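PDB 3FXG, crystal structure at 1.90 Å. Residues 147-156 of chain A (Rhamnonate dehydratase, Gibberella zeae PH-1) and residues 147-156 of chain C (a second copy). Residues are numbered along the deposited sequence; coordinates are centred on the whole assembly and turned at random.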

ATOM      1  N   VAL A 147      25.225   3.205 -45.048  1.00 14.06           N
ATOM      2  CA  VAL A 147      26.007   2.052 -45.474  1.00 15.25           C
ATOM      3  C   VAL A 147      25.112   1.000 -46.131  1.00 15.27           C
ATOM      4  O   VAL A 147      25.479   0.416 -47.149  1.00 14.90           O
ATOM      5  CB  VAL A 147      26.763   1.410 -44.288  1.00 14.98           C
ATOM      6  CG1 VAL A 147      27.441   0.116 -44.739  1.00 16.44           C
ATOM      7  CG2 VAL A 147      27.808   2.387 -43.756  1.00 15.55           C
ATOM      8  N   ARG A 148      23.932   0.774 -45.556  1.00 14.00           N
ATOM      9  CA  ARG A 148      22.995  -0.209 -46.095  1.00 15.16           C
ATOM     10  C   ARG A 148      22.085   0.366 -47.172  1.00 14.49           C
ATOM     11  O   ARG A 148      21.320  -0.363 -47.798  1.00 15.28           O
ATOM     12  CB  ARG A 148      22.128  -0.784 -44.974  1.00 16.77           C
ATOM     13  CG  ARG A 148      22.901  -1.627 -43.982  1.00 18.79           C
ATOM     14  CD  ARG A 148      22.024  -2.059 -42.836  1.00 20.79           C
ATOM     15  NE  ARG A 148      22.739  -2.948 -41.929  1.00 20.88           N
ATOM     16  CZ  ARG A 148      22.555  -2.965 -40.616  1.00 21.54           C
ATOM     17  NH1 ARG A 148      21.679  -2.135 -40.061  1.00 25.52           N
ATOM     18  NH2 ARG A 148      23.241  -3.808 -39.861  1.00 19.31           N
ATOM     19  N   ASN A 149      22.166   1.675 -47.379  1.00 14.65           N
ATOM     20  CA  ASN A 149      21.330   2.351 -48.368  1.00 15.30           C
ATOM     21  C   ASN A 149      19.846   2.179 -48.024  1.00 15.84           C
ATOM     22  O   ASN A 149      19.020   1.910 -48.899  1.00 14.69           O
ATOM     23  CB  ASN A 149      21.596   1.800 -49.773  1.00 16.20           C
ATOM     24  CG  ASN A 149      20.966   2.652 -50.855  1.00 19.22           C
ATOM     25  OD1 ASN A 149      20.582   2.151 -51.916  1.00 24.35           O
ATOM     26  ND2 ASN A 149      20.864   3.951 -50.600  1.00 18.53           N
ATOM     27  N   GLU A 150      19.517   2.334 -46.744  1.00 15.82           N
ATOM     28  CA  GLU A 150      18.137   2.207 -46.279  1.00 14.96           C
ATOM     29  C   GLU A 150      17.780   3.337 -45.315  1.00 14.17           C
ATOM     30  O   GLU A 150      18.652   3.886 -44.642  1.00 12.90           O
ATOM     31  CB  GLU A 150      17.928   0.863 -45.562  1.00 16.07           C
ATOM     32  CG  GLU A 150      18.012  -0.370 -46.456  1.00 16.57           C
ATOM     33  CD  GLU A 150      17.650  -1.662 -45.722  1.00 21.54           C
ATOM     34  OE1 GLU A 150      16.502  -1.776 -45.233  1.00 18.16           O
ATOM     35  OE2 GLU A 150      18.513  -2.568 -45.634  1.00 19.41           O
ATOM     36  N   PRO A 151      16.491   3.712 -45.250  1.00 12.85           N
ATOM     37  CA  PRO A 151      16.080   4.780 -44.334  1.00 11.80           C
ATOM     38  C   PRO A 151      16.177   4.185 -42.935  1.00 10.26           C
ATOM     39  O   PRO A 151      16.032   2.976 -42.774  1.00 10.10           O
ATOM     40  CB  PRO A 151      14.624   5.046 -44.726  1.00 11.96           C
ATOM     41  CG  PRO A 151      14.521   4.511 -46.142  1.00 11.31           C
ATOM     42  CD  PRO A 151      15.362   3.271 -46.087  1.00 12.33           C
ATOM     43  N   VAL A 152      16.421   5.013 -41.926  1.00 10.74           N
ATOM     44  CA  VAL A 152      16.528   4.498 -40.560  1.00 11.35           C
ATOM     45  C   VAL A 152      15.276   3.748 -40.108  1.00 11.86           C
ATOM     46  O   VAL A 152      15.374   2.711 -39.448  1.00 11.88           O
ATOM     47  CB  VAL A 152      16.827   5.634 -39.549  1.00  8.77           C
ATOM     48  CG1 VAL A 152      16.686   5.127 -38.114  1.00  8.94           C
ATOM     49  CG2 VAL A 152      18.238   6.157 -39.768  1.00  9.83           C
ATOM     50  N   TYR A 153      14.099   4.253 -40.467  1.00 11.88           N
ATOM     51  CA  TYR A 153      12.870   3.595 -40.038  1.00 12.22           C
ATOM     52  C   TYR A 153      12.767   2.145 -40.514  1.00 12.58           C
ATOM     53  O   TYR A 153      12.165   1.309 -39.842  1.00 13.12           O
ATOM     54  CB  TYR A 153      11.639   4.419 -40.465  1.00 12.74           C
ATOM     55  CG  TYR A 153      11.152   4.242 -41.892  1.00 13.72           C
ATOM     56  CD1 TYR A 153      10.194   3.275 -42.204  1.00 13.33           C
ATOM     57  CD2 TYR A 153      11.598   5.082 -42.915  1.00 13.74           C
ATOM     58  CE1 TYR A 153       9.680   3.154 -43.498  1.00 13.65           C
ATOM     59  CE2 TYR A 153      11.092   4.967 -44.220  1.00 12.50           C
ATOM     60  CZ  TYR A 153      10.130   4.002 -44.498  1.00 14.59           C
ATOM     61  OH  TYR A 153       9.596   3.898 -45.763  1.00 15.09           O
ATOM     62  N   ARG A 154      13.372   1.838 -41.658  1.00 12.33           N
ATOM     63  CA  ARG A 154      13.340   0.473 -42.186  1.00 12.09           C
ATOM     64  C   ARG A 154      14.296  -0.451 -41.430  1.00 12.38           C
ATOM     65  O   ARG A 154      14.298  -1.665 -41.647  1.00 12.51           O
ATOM     66  CB  ARG A 154      13.715   0.462 -43.673  1.00 12.15           C
ATOM     67  CG  ARG A 154      12.695   1.111 -44.585  1.00 13.58           C
ATOM     68  CD  ARG A 154      11.377   0.352 -44.582  1.00 14.96           C
ATOM     69  NE  ARG A 154      10.464   0.870 -45.597  1.00 12.95           N
ATOM     70  CZ  ARG A 154       9.174   0.560 -45.678  1.00 16.14           C
ATOM     71  NH1 ARG A 154       8.629  -0.276 -44.801  1.00 14.35           N
ATOM     72  NH2 ARG A 154       8.424   1.099 -46.628  1.00 16.43           N
ATOM     73  N   LEU A 155      15.103   0.131 -40.548  1.00 11.50           N
ATOM     74  CA  LEU A 155      16.070  -0.631 -39.759  1.00 11.99           C
ATOM     75  C   LEU A 155      15.620  -0.847 -38.314  1.00 11.98           C
ATOM     76  O   LEU A 155      16.224  -1.629 -37.585  1.00 11.96           O
ATOM     77  CB  LEU A 155      17.421   0.094 -39.737  1.00 13.45           C
ATOM     78  CG  LEU A 155      18.119   0.361 -41.073  1.00 13.25           C
ATOM     79  CD1 LEU A 155      19.458   1.057 -40.820  1.00 15.42           C
ATOM     80  CD2 LEU A 155      18.331  -0.954 -41.802  1.00 13.39           C
ATOM     81  N   ILE A 156      14.560  -0.161 -37.899  1.00 11.87           N
ATOM     82  CA  ILE A 156      14.105  -0.283 -36.517  1.00 12.09           C
ATOM     83  C   ILE A 156      12.671  -0.768 -36.326  1.00 12.74           C
ATOM     84  O   ILE A 156      12.017  -0.412 -35.346  1.00 12.52           O
ATOM     85  CB  ILE A 156      14.272   1.056 -35.771  1.00 11.68           C
ATOM     86  CG1 ILE A 156      13.475   2.153 -36.480  1.00  9.64           C
ATOM     87  CG2 ILE A 156      15.747   1.438 -35.713  1.00 10.51           C
ATOM     88  CD1 ILE A 156      13.501   3.493 -35.764  1.00 10.98           C
TER
ATOM     89  N   VAL C 147      18.598 -11.501 -46.850  1.00 13.79           N
ATOM     90  CA  VAL C 147      18.513 -10.497 -47.900  1.00 15.19           C
ATOM     91  C   VAL C 147      19.666  -9.508 -47.735  1.00 15.24           C
ATOM     92  O   VAL C 147      20.257  -9.059 -48.715  1.00 13.81           O
ATOM     93  CB  VAL C 147      17.170  -9.727 -47.855  1.00 14.58           C
ATOM     94  CG1 VAL C 147      17.231  -8.520 -48.775  1.00 15.71           C
ATOM     95  CG2 VAL C 147      16.032 -10.641 -48.285  1.00 14.52           C
ATOM     96  N   ARG C 148      20.001  -9.182 -46.490  1.00 15.02           N
ATOM     97  CA  ARG C 148      21.088  -8.243 -46.227  1.00 15.29           C
ATOM     98  C   ARG C 148      22.460  -8.898 -46.083  1.00 14.23           C
ATOM     99  O   ARG C 148      23.465  -8.209 -45.934  1.00 15.15           O
ATOM    100  CB  ARG C 148      20.788  -7.436 -44.967  1.00 18.10           C
ATOM    101  CG  ARG C 148      19.649  -6.451 -45.134  1.00 18.77           C
ATOM    102  CD  ARG C 148      19.339  -5.778 -43.832  1.00 21.25           C
ATOM    103  NE  ARG C 148      18.295  -4.771 -43.979  1.00 21.11           N
ATOM    104  CZ  ARG C 148      17.383  -4.523 -43.050  1.00 21.37           C
ATOM    105  NH1 ARG C 148      17.396  -5.213 -41.918  1.00 26.03           N
ATOM    106  NH2 ARG C 148      16.462  -3.593 -43.249  1.00 20.25           N
ATOM    107  N   ASN C 149      22.496 -10.223 -46.132  1.00 13.63           N
ATOM    108  CA  ASN C 149      23.741 -10.972 -45.980  1.00 14.46           C
ATOM    109  C   ASN C 149      24.407 -10.647 -44.642  1.00 14.36           C
ATOM    110  O   ASN C 149      25.626 -10.516 -44.560  1.00 12.69           O
ATOM    111  CB  ASN C 149      24.720 -10.657 -47.117  1.00 14.95           C
ATOM    112  CG  ASN C 149      25.915 -11.605 -47.135  1.00 15.85           C
ATOM    113  OD1 ASN C 149      27.067 -11.176 -47.227  1.00 14.96           O
ATOM    114  ND2 ASN C 149      25.640 -12.901 -47.053  1.00 15.45           N
ATOM    115  N   GLU C 150      23.594 -10.508 -43.597  1.00 13.86           N
ATOM    116  CA  GLU C 150      24.109 -10.213 -42.262  1.00 14.27           C
ATOM    117  C   GLU C 150      23.492 -11.154 -41.231  1.00 12.59           C
ATOM    118  O   GLU C 150      22.387 -11.665 -41.426  1.00 12.97           O
ATOM    119  CB  GLU C 150      23.781  -8.767 -41.857  1.00 14.88           C
ATOM    120  CG  GLU C 150      24.416  -7.691 -42.724  1.00 16.67           C
ATOM    121  CD  GLU C 150      24.192  -6.286 -42.179  1.00 19.83           C
ATOM    122  OE1 GLU C 150      24.659  -5.997 -41.057  1.00 14.93           O
ATOM    123  OE2 GLU C 150      23.551  -5.467 -42.876  1.00 19.93           O
ATOM    124  N   PRO C 151      24.206 -11.407 -40.124  1.00 13.09           N
ATOM    125  CA  PRO C 151      23.677 -12.289 -39.079  1.00 12.00           C
ATOM    126  C   PRO C 151      22.587 -11.492 -38.362  1.00 12.36           C
ATOM    127  O   PRO C 151      22.674 -10.267 -38.288  1.00 10.71           O
ATOM    128  CB  PRO C 151      24.885 -12.522 -38.168  1.00 12.29           C
ATOM    129  CG  PRO C 151      26.072 -12.236 -39.057  1.00 13.66           C
ATOM    130  CD  PRO C 151      25.607 -11.048 -39.850  1.00 11.33           C
ATOM    131  N   VAL C 152      21.566 -12.169 -37.846  1.00 11.10           N
ATOM    132  CA  VAL C 152      20.494 -11.470 -37.148  1.00 11.48           C
ATOM    133  C   VAL C 152      21.020 -10.594 -36.008  1.00 11.48           C
ATOM    134  O   VAL C 152      20.538  -9.478 -35.811  1.00 11.24           O
ATOM    135  CB  VAL C 152      19.444 -12.458 -36.571  1.00 11.80           C
ATOM    136  CG1 VAL C 152      18.471 -11.714 -35.643  1.00 10.65           C
ATOM    137  CG2 VAL C 152      18.660 -13.102 -37.703  1.00 11.44           C
ATOM    138  N   TYR C 153      22.015 -11.075 -35.266  1.00 10.40           N
ATOM    139  CA  TYR C 153      22.525 -10.284 -34.152  1.00 11.35           C
ATOM    140  C   TYR C 153      23.069  -8.925 -34.594  1.00 11.59           C
ATOM    141  O   TYR C 153      23.028  -7.966 -33.826  1.00 10.50           O
ATOM    142  CB  TYR C 153      23.576 -11.077 -33.348  1.00 10.52           C
ATOM    143  CG  TYR C 153      24.995 -11.072 -33.880  1.00 11.26           C
ATOM    144  CD1 TYR C 153      25.899 -10.083 -33.491  1.00  9.80           C
ATOM    145  CD2 TYR C 153      25.454 -12.094 -34.710  1.00 10.09           C
ATOM    146  CE1 TYR C 153      27.228 -10.113 -33.906  1.00 10.61           C
ATOM    147  CE2 TYR C 153      26.787 -12.135 -35.136  1.00 11.18           C
ATOM    148  CZ  TYR C 153      27.667 -11.141 -34.727  1.00 12.58           C
ATOM    149  OH  TYR C 153      28.981 -11.171 -35.133  1.00 12.10           O
ATOM    150  N   ARG C 154      23.550  -8.826 -35.833  1.00 10.49           N
ATOM    151  CA  ARG C 154      24.068  -7.552 -36.333  1.00  9.96           C
ATOM    152  C   ARG C 154      22.936  -6.604 -36.732  1.00 10.25           C
ATOM    153  O   ARG C 154      23.183  -5.450 -37.074  1.00  8.93           O
ATOM    154  CB  ARG C 154      24.977  -7.765 -37.547  1.00 10.27           C
ATOM    155  CG  ARG C 154      26.299  -8.452 -37.249  1.00 10.34           C
ATOM    156  CD  ARG C 154      27.186  -7.628 -36.320  1.00 12.14           C
ATOM    157  NE  ARG C 154      28.510  -8.231 -36.193  1.00 12.51           N
ATOM    158  CZ  ARG C 154      29.423  -7.878 -35.291  1.00 13.59           C
ATOM    159  NH1 ARG C 154      29.170  -6.910 -34.419  1.00 10.17           N
ATOM    160  NH2 ARG C 154      30.591  -8.509 -35.259  1.00 12.65           N
ATOM    161  N   LEU C 155      21.703  -7.100 -36.691  1.00  9.47           N
ATOM    162  CA  LEU C 155      20.534  -6.303 -37.053  1.00 11.13           C
ATOM    163  C   LEU C 155      19.738  -5.812 -35.844  1.00 11.19           C
ATOM    164  O   LEU C 155      18.877  -4.939 -35.977  1.00 12.29           O
ATOM    165  CB  LEU C 155      19.596  -7.122 -37.945  1.00 11.38           C
ATOM    166  CG  LEU C 155      20.148  -7.627 -39.279  1.00 13.40           C
ATOM    167  CD1 LEU C 155      19.058  -8.412 -40.006  1.00 13.38           C
ATOM    168  CD2 LEU C 155      20.617  -6.451 -40.122  1.00 13.57           C
ATOM    169  N   ILE C 156      20.024  -6.366 -34.671  1.00 12.05           N
ATOM    170  CA  ILE C 156      19.285  -5.990 -33.472  1.00 13.39           C
ATOM    171  C   ILE C 156      20.117  -5.377 -32.350  1.00 13.30           C
ATOM    172  O   ILE C 156      19.798  -5.548 -31.174  1.00 15.04           O
ATOM    173  CB  ILE C 156      18.517  -7.208 -32.907  1.00 12.00           C
ATOM    174  CG1 ILE C 156      19.497  -8.337 -32.573  1.00 13.36           C
ATOM    175  CG2 ILE C 156      17.488  -7.694 -33.928  1.00 12.33           C
ATOM    176  CD1 ILE C 156      18.838  -9.568 -31.966  1.00 12.90           C
TER
HETATM  177  O   HOH W   1      14.683  -4.303 -40.701  1.00 26.98           O
HETATM  178  O   HOH W   2      18.235  -3.424 -38.159  1.00 15.77           O
HETATM  179  O   HOH W   3      17.067  -2.586 -34.521  1.00 36.11           O

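The contact is built twice from the same few residues: each chain sends one arginine across to a glutamate of the other, and, beside the two salt bridges, one water joins the backbone carbonyls of Leu A155 and Leu C155 closely and a second does so weakly. Water 2 donates to Leu A155 O at 2.8 Å and to Leu C155 O at 2.7 Å, so both of its hydrogens are spent on the two chains. Water 3 repeats this link weakly, lying 3.3 Å from Leu A155 O and 3.3 Å from Leu C155 O. The pairing of like with like extends to the backbone, where the CA atoms of Leu A155 and Leu C155 are 7.7 Å apart and those of Arg A148 and Arg C148 are 8.3 Å apart.

The arginines account for most of the 279 Å² buried between the stretches. Both point their CA-to-CB bonds toward the partner and have chi1 m followed by chi2 and chi3 t, an extended form that carries the guanidinium to the opposing glutamate. There the two groups meet through paired hydrogen bonds. Arg A148 NE donates to Glu C150 OE2 at 2.8 Å and Arg A148 NH2 to Glu C150 OE1 at 2.9 Å; in the reciprocal bridge, Arg C148 NE lies 2.8 Å from Glu A150 OE2 and Arg C148 NH2 lies 2.7 Å from Glu A150 OE1. Each carboxylate thus uses both oxygens against one guanidinium edge, and the glutamates, themselves buried, have their charge balanced from the other chain.

The same NH2 groups also reach main-chain oxygens. Arg A148 NH2 donates to Arg C154 O at 3.2 Å, whereas the equivalent bond from Arg C148 NH2 to Arg A154 O, at 3.3 Å, is weak. On this second side water 1 adds a bridge, donating to Arg A154 O at 2.8 Å and accepting from Arg C148 NH1 at 3.1 Å.

While these polar partners lie near the guanidinium plane, a leucine methyl covers one face. Leu C155 CD2 is 3.7 Å from Arg A148 NH2, and Leu A155 CD2 is 3.5 Å from Arg C148 NH2. The CA-to-CB bonds of both leucines run sideways, yet their side-chain ends come nearer to the partner.

Within each chain, Leu A155 N and Leu C155 N donate to Val A152 O and Val C152 O, respectively, each at 2.8 Å. Asn A149 and Asn C149, both with positive phi, separate each arginine from the glutamate of its own chain.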